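Local coordinates for GTP-binding protein (Thermus thermophilus, PDB 2DBY), which binds GDP, probably hydrolyses ATP, and is thought to bind the 70S ribosome and the 50S subunit whatever nucleotide it holds, at residues Tyr51-Thr56 / Thr286-Gly291; Glu148-Glu153 / Ala190-Glu195; Gly336-Ala341 / Gly345-Glu350. All coordinates share one frame; numbering follows the deposited sequence.

Contact 1. Residues Tyr51-Thr56 / Thr286-Gly291; sequences YALQRT and TFFTAG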
# COMPACT_ATOMS: atom_id res chain seq x y z
N TYR A 51 -11.79 15.64 9.55
CA TYR A 51 -12.96 16.32 10.10
C TYR A 51 -12.63 17.05 11.38
O TYR A 51 -13.22 18.10 11.67
CB TYR A 51 -14.10 15.32 10.33
CG TYR A 51 -14.62 14.81 9.01
CD1 TYR A 51 -15.20 15.69 8.10
CD2 TYR A 51 -14.43 13.48 8.63
CE1 TYR A 51 -15.57 15.28 6.83
CE2 TYR A 51 -14.80 13.06 7.35
CZ TYR A 51 -15.36 13.97 6.45
OH TYR A 51 -15.69 13.58 5.17
N ALA A 52 -11.70 16.49 12.15
CA ALA A 52 -11.27 17.11 13.40
C ALA A 52 -10.59 18.45 13.05
O ALA A 52 -10.85 19.47 13.69
CB ALA A 52 -10.28 16.19 14.13
N LEU A 53 -9.73 18.45 12.03
CA LEU A 53 -9.07 19.68 11.58
C LEU A 53 -10.07 20.64 10.99
O LEU A 53 -9.97 21.87 11.17
CB LEU A 53 -8.00 19.35 10.55
CG LEU A 53 -6.78 18.73 11.22
CD1 LEU A 53 -5.90 18.04 10.18
CD2 LEU A 53 -6.03 19.82 11.98
N GLN A 54 -11.05 20.10 10.28
CA GLN A 54 -12.08 20.90 9.67
C GLN A 54 -12.85 21.69 10.74
O GLN A 54 -13.12 22.86 10.54
CB GLN A 54 -13.06 20.03 8.88
CG GLN A 54 -14.30 20.76 8.38
CD GLN A 54 -15.29 19.83 7.70
OE1 GLN A 54 -15.87 18.96 8.34
NE2 GLN A 54 -15.47 20.00 6.39
N ARG A 55 -13.18 21.07 11.87
CA ARG A 55 -13.91 21.81 12.91
C ARG A 55 -13.01 22.89 13.49
O ARG A 55 -13.47 24.01 13.79
CB ARG A 55 -14.39 20.89 14.05
CG ARG A 55 -14.99 21.68 15.21
CD ARG A 55 -15.05 20.91 16.52
NE ARG A 55 -13.75 20.59 17.10
CZ ARG A 55 -12.95 21.44 17.73
NH1 ARG A 55 -13.30 22.72 17.89
NH2 ARG A 55 -11.79 21.01 18.23
N THR A 56 -11.73 22.59 13.64
CA THR A 56 -10.78 23.55 14.18
C THR A 56 -10.70 24.82 13.33
O THR A 56 -10.57 25.92 13.87
CB THR A 56 -9.37 22.94 14.29
OG1 THR A 56 -9.39 21.88 15.26
CG2 THR A 56 -8.34 23.99 14.70
N THR A 286 0.57 9.62 6.12
CA THR A 286 -0.24 10.76 5.74
C THR A 286 0.22 12.03 6.44
O THR A 286 0.52 11.99 7.63
CB THR A 286 -1.72 10.55 6.21
OG1 THR A 286 -2.24 9.35 5.62
CG2 THR A 286 -2.58 11.75 5.83
N PHE A 287 0.32 13.14 5.70
CA PHE A 287 0.58 14.43 6.36
C PHE A 287 -0.54 15.34 5.85
O PHE A 287 -1.18 15.03 4.82
CB PHE A 287 2.00 15.00 6.06
CG PHE A 287 2.18 15.58 4.69
CD1 PHE A 287 1.72 16.86 4.38
CD2 PHE A 287 2.87 14.86 3.71
CE1 PHE A 287 1.95 17.43 3.12
CE2 PHE A 287 3.10 15.42 2.46
CZ PHE A 287 2.64 16.70 2.16
N PHE A 288 -0.82 16.43 6.57
CA PHE A 288 -1.93 17.30 6.19
C PHE A 288 -1.54 18.74 5.93
O PHE A 288 -0.50 19.20 6.39
CB PHE A 288 -2.97 17.39 7.34
CG PHE A 288 -3.50 16.06 7.80
CD1 PHE A 288 -2.92 15.40 8.88
CD2 PHE A 288 -4.59 15.48 7.16
CE1 PHE A 288 -3.43 14.16 9.32
CE2 PHE A 288 -5.10 14.25 7.58
CZ PHE A 288 -4.52 13.58 8.67
N THR A 289 -2.37 19.43 5.16
CA THR A 289 -2.24 20.88 5.01
C THR A 289 -3.61 21.31 5.55
O THR A 289 -4.64 20.70 5.21
CB THR A 289 -1.97 21.36 3.57
OG1 THR A 289 -2.92 20.82 2.65
CG2 THR A 289 -0.57 20.97 3.18
N ALA A 290 -3.64 22.32 6.40
CA ALA A 290 -4.91 22.70 7.00
C ALA A 290 -5.02 24.20 7.25
O ALA A 290 -4.08 24.83 7.72
CB ALA A 290 -5.11 21.95 8.31
N GLY A 291 -6.20 24.73 6.93
CA GLY A 291 -6.47 26.14 7.09
C GLY A 291 -7.92 26.42 6.79
O GLY A 291 -8.69 25.52 6.45
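Leu53 reaches from the helix with both methyls and meets two residues of the strand, Phe288 and Ala290, which lie on the same side of it. Its CG is anti to the carbonyl carbon (chi1 -75°), and a chi2 of 164° spreads the two branches, CD1 to the ring and CD2 to Ala290. Leu53 CD1 sits over one face of Phe288, 4.2 Å from the ring centroid and 22° off the ring normal, a CH-pi contact. Its closest approach is near the rim, 3.9 Å from Leu53 CD1 to Phe288 CG. On the opposite face Thr286 CG2, from two residues back along the strand, lies toward the CZ end, so the two methyls are staggered across the ring. Phe288 and Ala290 lie on strand 284-290, an antiparallel partner of 295-301 in the C-terminal TGS domain, of the ubiquitin clan, whereas helix 48-57 comes from the G-protein part of the sequence and lies against that strand. The other branch makes a looser touch, with Leu53 CD2 to Ala290 CB at 4.3 Å. Leu53 also packs on Val295 and Val333, and Arg49 and Leu50 of the same helix add to the cover on Phe288.

Contact 2. Residues Glu148-Glu153 / Ala190-Glu195; sequences ERLRKE and ARFLKE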
# COMPACT_ATOMS: atom_id res chain seq x y z
N GLU A 148 26.08 -13.88 -11.87
CA GLU A 148 27.12 -13.92 -12.90
C GLU A 148 27.68 -12.53 -13.16
O GLU A 148 28.90 -12.35 -13.19
CB GLU A 148 26.57 -14.50 -14.21
CG GLU A 148 25.96 -15.89 -14.05
CD GLU A 148 26.33 -16.86 -15.16
OE1 GLU A 148 25.75 -17.97 -15.21
OE2 GLU A 148 27.22 -16.53 -15.98
N ARG A 149 26.80 -11.55 -13.35
CA ARG A 149 27.20 -10.18 -13.60
C ARG A 149 27.92 -9.54 -12.42
O ARG A 149 28.96 -8.92 -12.61
CB ARG A 149 25.97 -9.32 -13.96
CG ARG A 149 25.52 -9.42 -15.41
CD ARG A 149 26.00 -8.19 -16.18
NE ARG A 149 27.44 -8.02 -16.06
CZ ARG A 149 28.10 -6.90 -16.34
NH1 ARG A 149 27.45 -5.82 -16.76
NH2 ARG A 149 29.42 -6.86 -16.21
N LEU A 150 27.37 -9.68 -11.22
CA LEU A 150 27.99 -9.09 -10.02
C LEU A 150 29.36 -9.67 -9.70
O LEU A 150 30.24 -8.95 -9.21
CB LEU A 150 27.05 -9.26 -8.81
CG LEU A 150 25.83 -8.33 -8.84
CD1 LEU A 150 24.83 -8.75 -7.75
CD2 LEU A 150 26.27 -6.89 -8.59
N ARG A 151 29.54 -10.97 -9.92
CA ARG A 151 30.82 -11.59 -9.62
C ARG A 151 31.89 -10.99 -10.53
O ARG A 151 33.03 -10.80 -10.12
CB ARG A 151 30.76 -13.10 -9.83
CG ARG A 151 31.84 -13.86 -9.05
CD ARG A 151 31.76 -15.35 -9.32
NE ARG A 151 30.41 -15.88 -9.13
CZ ARG A 151 29.82 -16.03 -7.95
NH1 ARG A 151 30.46 -15.70 -6.84
NH2 ARG A 151 28.58 -16.50 -7.88
N LYS A 152 31.52 -10.67 -11.77
CA LYS A 152 32.48 -10.06 -12.69
C LYS A 152 32.74 -8.60 -12.28
O LYS A 152 33.88 -8.15 -12.25
CB LYS A 152 31.97 -10.12 -14.13
CG LYS A 152 32.69 -11.13 -15.01
CD LYS A 152 34.13 -10.69 -15.26
CE LYS A 152 34.92 -11.72 -16.08
NZ LYS A 152 36.30 -11.23 -16.38
N GLU A 153 31.67 -7.88 -11.95
CA GLU A 153 31.79 -6.47 -11.55
C GLU A 153 32.54 -6.26 -10.24
O GLU A 153 33.26 -5.26 -10.08
CB GLU A 153 30.40 -5.84 -11.41
CG GLU A 153 29.53 -5.90 -12.66
CD GLU A 153 28.20 -5.19 -12.47
OE1 GLU A 153 27.54 -4.91 -13.49
OE2 GLU A 153 27.82 -4.92 -11.30
N ALA A 190 19.60 -4.91 1.49
CA ALA A 190 18.84 -3.72 1.13
C ALA A 190 19.39 -3.08 -0.15
O ALA A 190 18.62 -2.65 -1.00
CB ALA A 190 18.87 -2.73 2.28
N ARG A 191 20.71 -3.00 -0.28
CA ARG A 191 21.30 -2.39 -1.48
C ARG A 191 21.00 -3.25 -2.71
O ARG A 191 20.70 -2.74 -3.78
CB ARG A 191 22.82 -2.25 -1.33
CG ARG A 191 23.24 -1.21 -0.31
CD ARG A 191 24.75 -1.13 -0.25
NE ARG A 191 25.34 -0.82 -1.55
CZ ARG A 191 26.63 -0.93 -1.83
NH1 ARG A 191 27.48 -1.33 -0.90
NH2 ARG A 191 27.09 -0.63 -3.04
N PHE A 192 21.07 -4.56 -2.54
CA PHE A 192 20.79 -5.43 -3.66
C PHE A 192 19.33 -5.29 -4.13
O PHE A 192 19.07 -5.17 -5.33
CB PHE A 192 21.06 -6.89 -3.28
CG PHE A 192 20.67 -7.86 -4.36
CD1 PHE A 192 21.51 -8.07 -5.46
CD2 PHE A 192 19.42 -8.47 -4.35
CE1 PHE A 192 21.12 -8.86 -6.52
CE2 PHE A 192 19.01 -9.27 -5.40
CZ PHE A 192 19.86 -9.47 -6.50
N LEU A 193 18.39 -5.31 -3.19
CA LEU A 193 16.98 -5.26 -3.58
C LEU A 193 16.54 -3.92 -4.16
O LEU A 193 15.57 -3.85 -4.91
CB LEU A 193 16.09 -5.66 -2.39
CG LEU A 193 16.15 -7.14 -1.98
CD1 LEU A 193 15.32 -7.39 -0.73
CD2 LEU A 193 15.63 -8.00 -3.15
N LYS A 194 17.26 -2.86 -3.82
CA LYS A 194 16.95 -1.54 -4.36
C LYS A 194 17.32 -1.57 -5.84
O LYS A 194 16.58 -1.09 -6.69
CB LYS A 194 17.76 -0.46 -3.64
CG LYS A 194 17.41 0.96 -4.09
CD LYS A 194 18.32 1.99 -3.41
CE LYS A 194 18.12 3.39 -3.99
NZ LYS A 194 19.22 4.32 -3.60
N GLU A 195 18.46 -2.18 -6.14
CA GLU A 195 18.92 -2.28 -7.52
C GLU A 195 18.17 -3.34 -8.32
O GLU A 195 17.89 -3.14 -9.51
CB GLU A 195 20.42 -2.60 -7.56
CG GLU A 195 20.93 -2.98 -8.94
CD GLU A 195 22.46 -2.98 -9.04
OE1 GLU A 195 23.07 -1.95 -8.67
OE2 GLU A 195 23.03 -4.00 -9.50
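Phe192 is the first residue of 190-195 to meet Leu150 on the long helix. Its CG is anti to the backbone N (chi1 175°), which carries the ring out from the helix toward the partner although its CB does not point that way. Leu150, with CG anti to its carbonyl carbon (chi1 -73°), brings CD1 to the rim of this ring, near its plane, so that Leu150 CD1 is 3.9 Å from Phe192 CE1 and 4.1 Å from Phe192 CD1. The ring also packs on Leu170 of helix 161-175. Helix 124-156, with its predicted coiled-coil region, and helix 161-175 form an antiparallel helical hairpin that projects from the G domain, and helix 187-195 is laid across its flank, with the two backbones well apart: the nearest CA atoms, those of Leu150 and Phe192, are 10.3 Å from each other. Three residues on, Glu195 points toward the long helix from the last turn of its own. Its carboxylate oxygen, Glu195 OE2, lies 4.4 Å from the second methyl, Leu150 CD2, and makes salt bridges with Arg146 and Arg160. Glu153 OE2 is 5.2 Å from Glu195 OE2, and Arg160 NE also pairs with Glu153 OE2, so that arginine probably offsets the repulsion between the two acids.

Contact 3. Residues Gly336-Ala341 / Gly345-Glu350; sequences GGWARA and GWVRLE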
# COMPACT_ATOMS: atom_id res chain seq x y z
N GLY A 336 -6.26 24.90 18.86
CA GLY A 336 -7.38 25.63 18.31
C GLY A 336 -7.10 26.43 17.05
O GLY A 336 -7.95 27.17 16.57
N GLY A 337 -5.91 26.26 16.48
CA GLY A 337 -5.56 26.99 15.28
C GLY A 337 -4.07 27.22 15.20
O GLY A 337 -3.33 26.86 16.11
N TRP A 338 -3.62 27.82 14.09
CA TRP A 338 -2.20 28.08 13.89
C TRP A 338 -1.70 29.18 14.80
O TRP A 338 -0.66 29.03 15.45
CB TRP A 338 -1.93 28.48 12.45
CG TRP A 338 -1.95 27.36 11.46
CD1 TRP A 338 -2.90 27.12 10.52
CD2 TRP A 338 -0.94 26.36 11.29
NE1 TRP A 338 -2.54 26.03 9.75
CE2 TRP A 338 -1.35 25.54 10.21
CE3 TRP A 338 0.26 26.07 11.94
CZ2 TRP A 338 -0.59 24.47 9.76
CZ3 TRP A 338 1.02 24.99 11.50
CH2 TRP A 338 0.58 24.20 10.41
N ALA A 339 -2.43 30.29 14.85
CA ALA A 339 -2.03 31.43 15.69
C ALA A 339 -1.96 30.97 17.15
O ALA A 339 -1.01 31.30 17.87
CB ALA A 339 -3.03 32.55 15.53
N ARG A 340 -2.96 30.21 17.57
CA ARG A 340 -3.00 29.70 18.93
C ARG A 340 -1.91 28.68 19.23
O ARG A 340 -1.34 28.68 20.31
CB ARG A 340 -4.38 29.12 19.23
CG ARG A 340 -5.45 30.18 19.34
CD ARG A 340 -6.27 29.99 20.60
NE ARG A 340 -7.47 29.20 20.35
CZ ARG A 340 -8.23 28.67 21.30
NH1 ARG A 340 -7.92 28.84 22.58
NH2 ARG A 340 -9.32 27.98 20.97
N ALA A 341 -1.61 27.81 18.27
CA ALA A 341 -0.57 26.79 18.46
C ALA A 341 0.81 27.44 18.56
O ALA A 341 1.69 26.95 19.28
CB ALA A 341 -0.59 25.79 17.30
N GLY A 345 3.58 27.65 21.55
CA GLY A 345 4.91 27.14 21.28
C GLY A 345 4.89 25.68 20.82
O GLY A 345 5.81 24.90 21.12
N TRP A 346 3.85 25.31 20.08
CA TRP A 346 3.74 23.93 19.59
C TRP A 346 4.07 23.81 18.11
O TRP A 346 4.15 22.69 17.57
CB TRP A 346 2.32 23.39 19.84
CG TRP A 346 2.02 23.11 21.29
CD1 TRP A 346 2.92 23.02 22.31
CD2 TRP A 346 0.73 22.86 21.86
NE1 TRP A 346 2.27 22.71 23.49
CE2 TRP A 346 0.92 22.61 23.24
CE3 TRP A 346 -0.57 22.81 21.35
CZ2 TRP A 346 -0.13 22.31 24.11
CZ3 TRP A 346 -1.63 22.52 22.21
CH2 TRP A 346 -1.40 22.27 23.58
N VAL A 347 4.26 24.94 17.44
CA VAL A 347 4.58 24.92 16.02
C VAL A 347 6.08 24.93 15.82
O VAL A 347 6.77 25.86 16.27
CB VAL A 347 3.96 26.11 15.28
CG1 VAL A 347 4.46 26.17 13.84
CG2 VAL A 347 2.42 25.99 15.31
N ARG A 348 6.60 23.91 15.14
CA ARG A 348 8.03 23.79 14.88
C ARG A 348 8.44 24.28 13.50
O ARG A 348 7.67 24.23 12.54
CB ARG A 348 8.48 22.34 15.05
CG ARG A 348 8.77 21.93 16.49
CD ARG A 348 8.35 20.49 16.77
NE ARG A 348 8.74 19.56 15.70
CZ ARG A 348 7.92 18.63 15.20
NH1 ARG A 348 6.68 18.52 15.66
NH2 ARG A 348 8.33 17.82 14.23
N LEU A 349 9.67 24.76 13.41
CA LEU A 349 10.21 25.19 12.13
C LEU A 349 11.22 24.09 11.83
O LEU A 349 12.21 23.94 12.54
CB LEU A 349 10.89 26.56 12.26
CG LEU A 349 9.93 27.74 12.51
CD1 LEU A 349 10.72 29.04 12.70
CD2 LEU A 349 8.96 27.88 11.34
N GLU A 350 10.94 23.29 10.80
CA GLU A 350 11.82 22.18 10.44
C GLU A 350 12.52 22.45 9.12
O GLU A 350 11.98 23.12 8.24
CB GLU A 350 11.01 20.88 10.34
CG GLU A 350 10.36 20.45 11.63
CD GLU A 350 11.35 19.90 12.66
OE1 GLU A 350 10.89 19.39 13.71
OE2 GLU A 350 12.57 19.96 12.42
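Ala341 touches the returning chain through its carbonyl and its methyl group. The polar part is one backbone hydrogen bond, Trp346 N to Ala341 O at 2.8 Å, nearly straight at 170°. The donor comes in 20° out of the carbonyl plane, and Gly345 N is also close to Ala341 O, at 3.0 Å. Gly345 ends the helix in a Schellman motif, its positive phi turning the chain back so that Trp346 can reach the carbonyl of the last turn.

The apolar part centres on one methyl of Val347. Val347 CG2 lies 3.6 Å from Ala341 CB and 4.0 Å from Trp338 CE3, where it meets the edge of the indole close to the ring plane; the side chains of Trp338 and Val347 are set at about a right angle. Val347 CG1 is anti to the backbone N (chi1 172°), which leaves CG2 anti to the carbonyl carbon as the branch facing the helix.

Further along the second segment a salt bridge ties the strand's own side chains together, Arg348 NE and NH2 both bonding side-on to Glu350 OE1.

Beyond the turn the chain enters strand 348-350, an edge strand of the three-stranded antiparallel sheet, paired with 323-328. Trp338 and Ala341 lean on Ile327 of that central strand, Trp338 also on Val361 of 360-365, while helix 329-335 backs Ala341 and Trp346.

Contacts 1 and 3 are neighbours, their centres about 13 Å apart on the same side of the chain's centre. They touch directly: Trp338 NE1 is 2.8 Å from Ala290 O, a probable hydrogen bond, and Thr56 CG2 packs against Gly336 and Gly337. The bond ties strand 284-290 to helix 338-343, and Thr56 of helix 48-57 packs on the turn just before that helix. Contact 2 lies across the molecule on the helical hairpin, its centre about 44 Å from that of contact 1 and 47 Å from that of contact 3. In sequence it is nested within the loop closed by contact 1; contact 3 follows both, so an early helix of the G-domain sequence is packed against the C-terminal TGS domain, far from the hairpin.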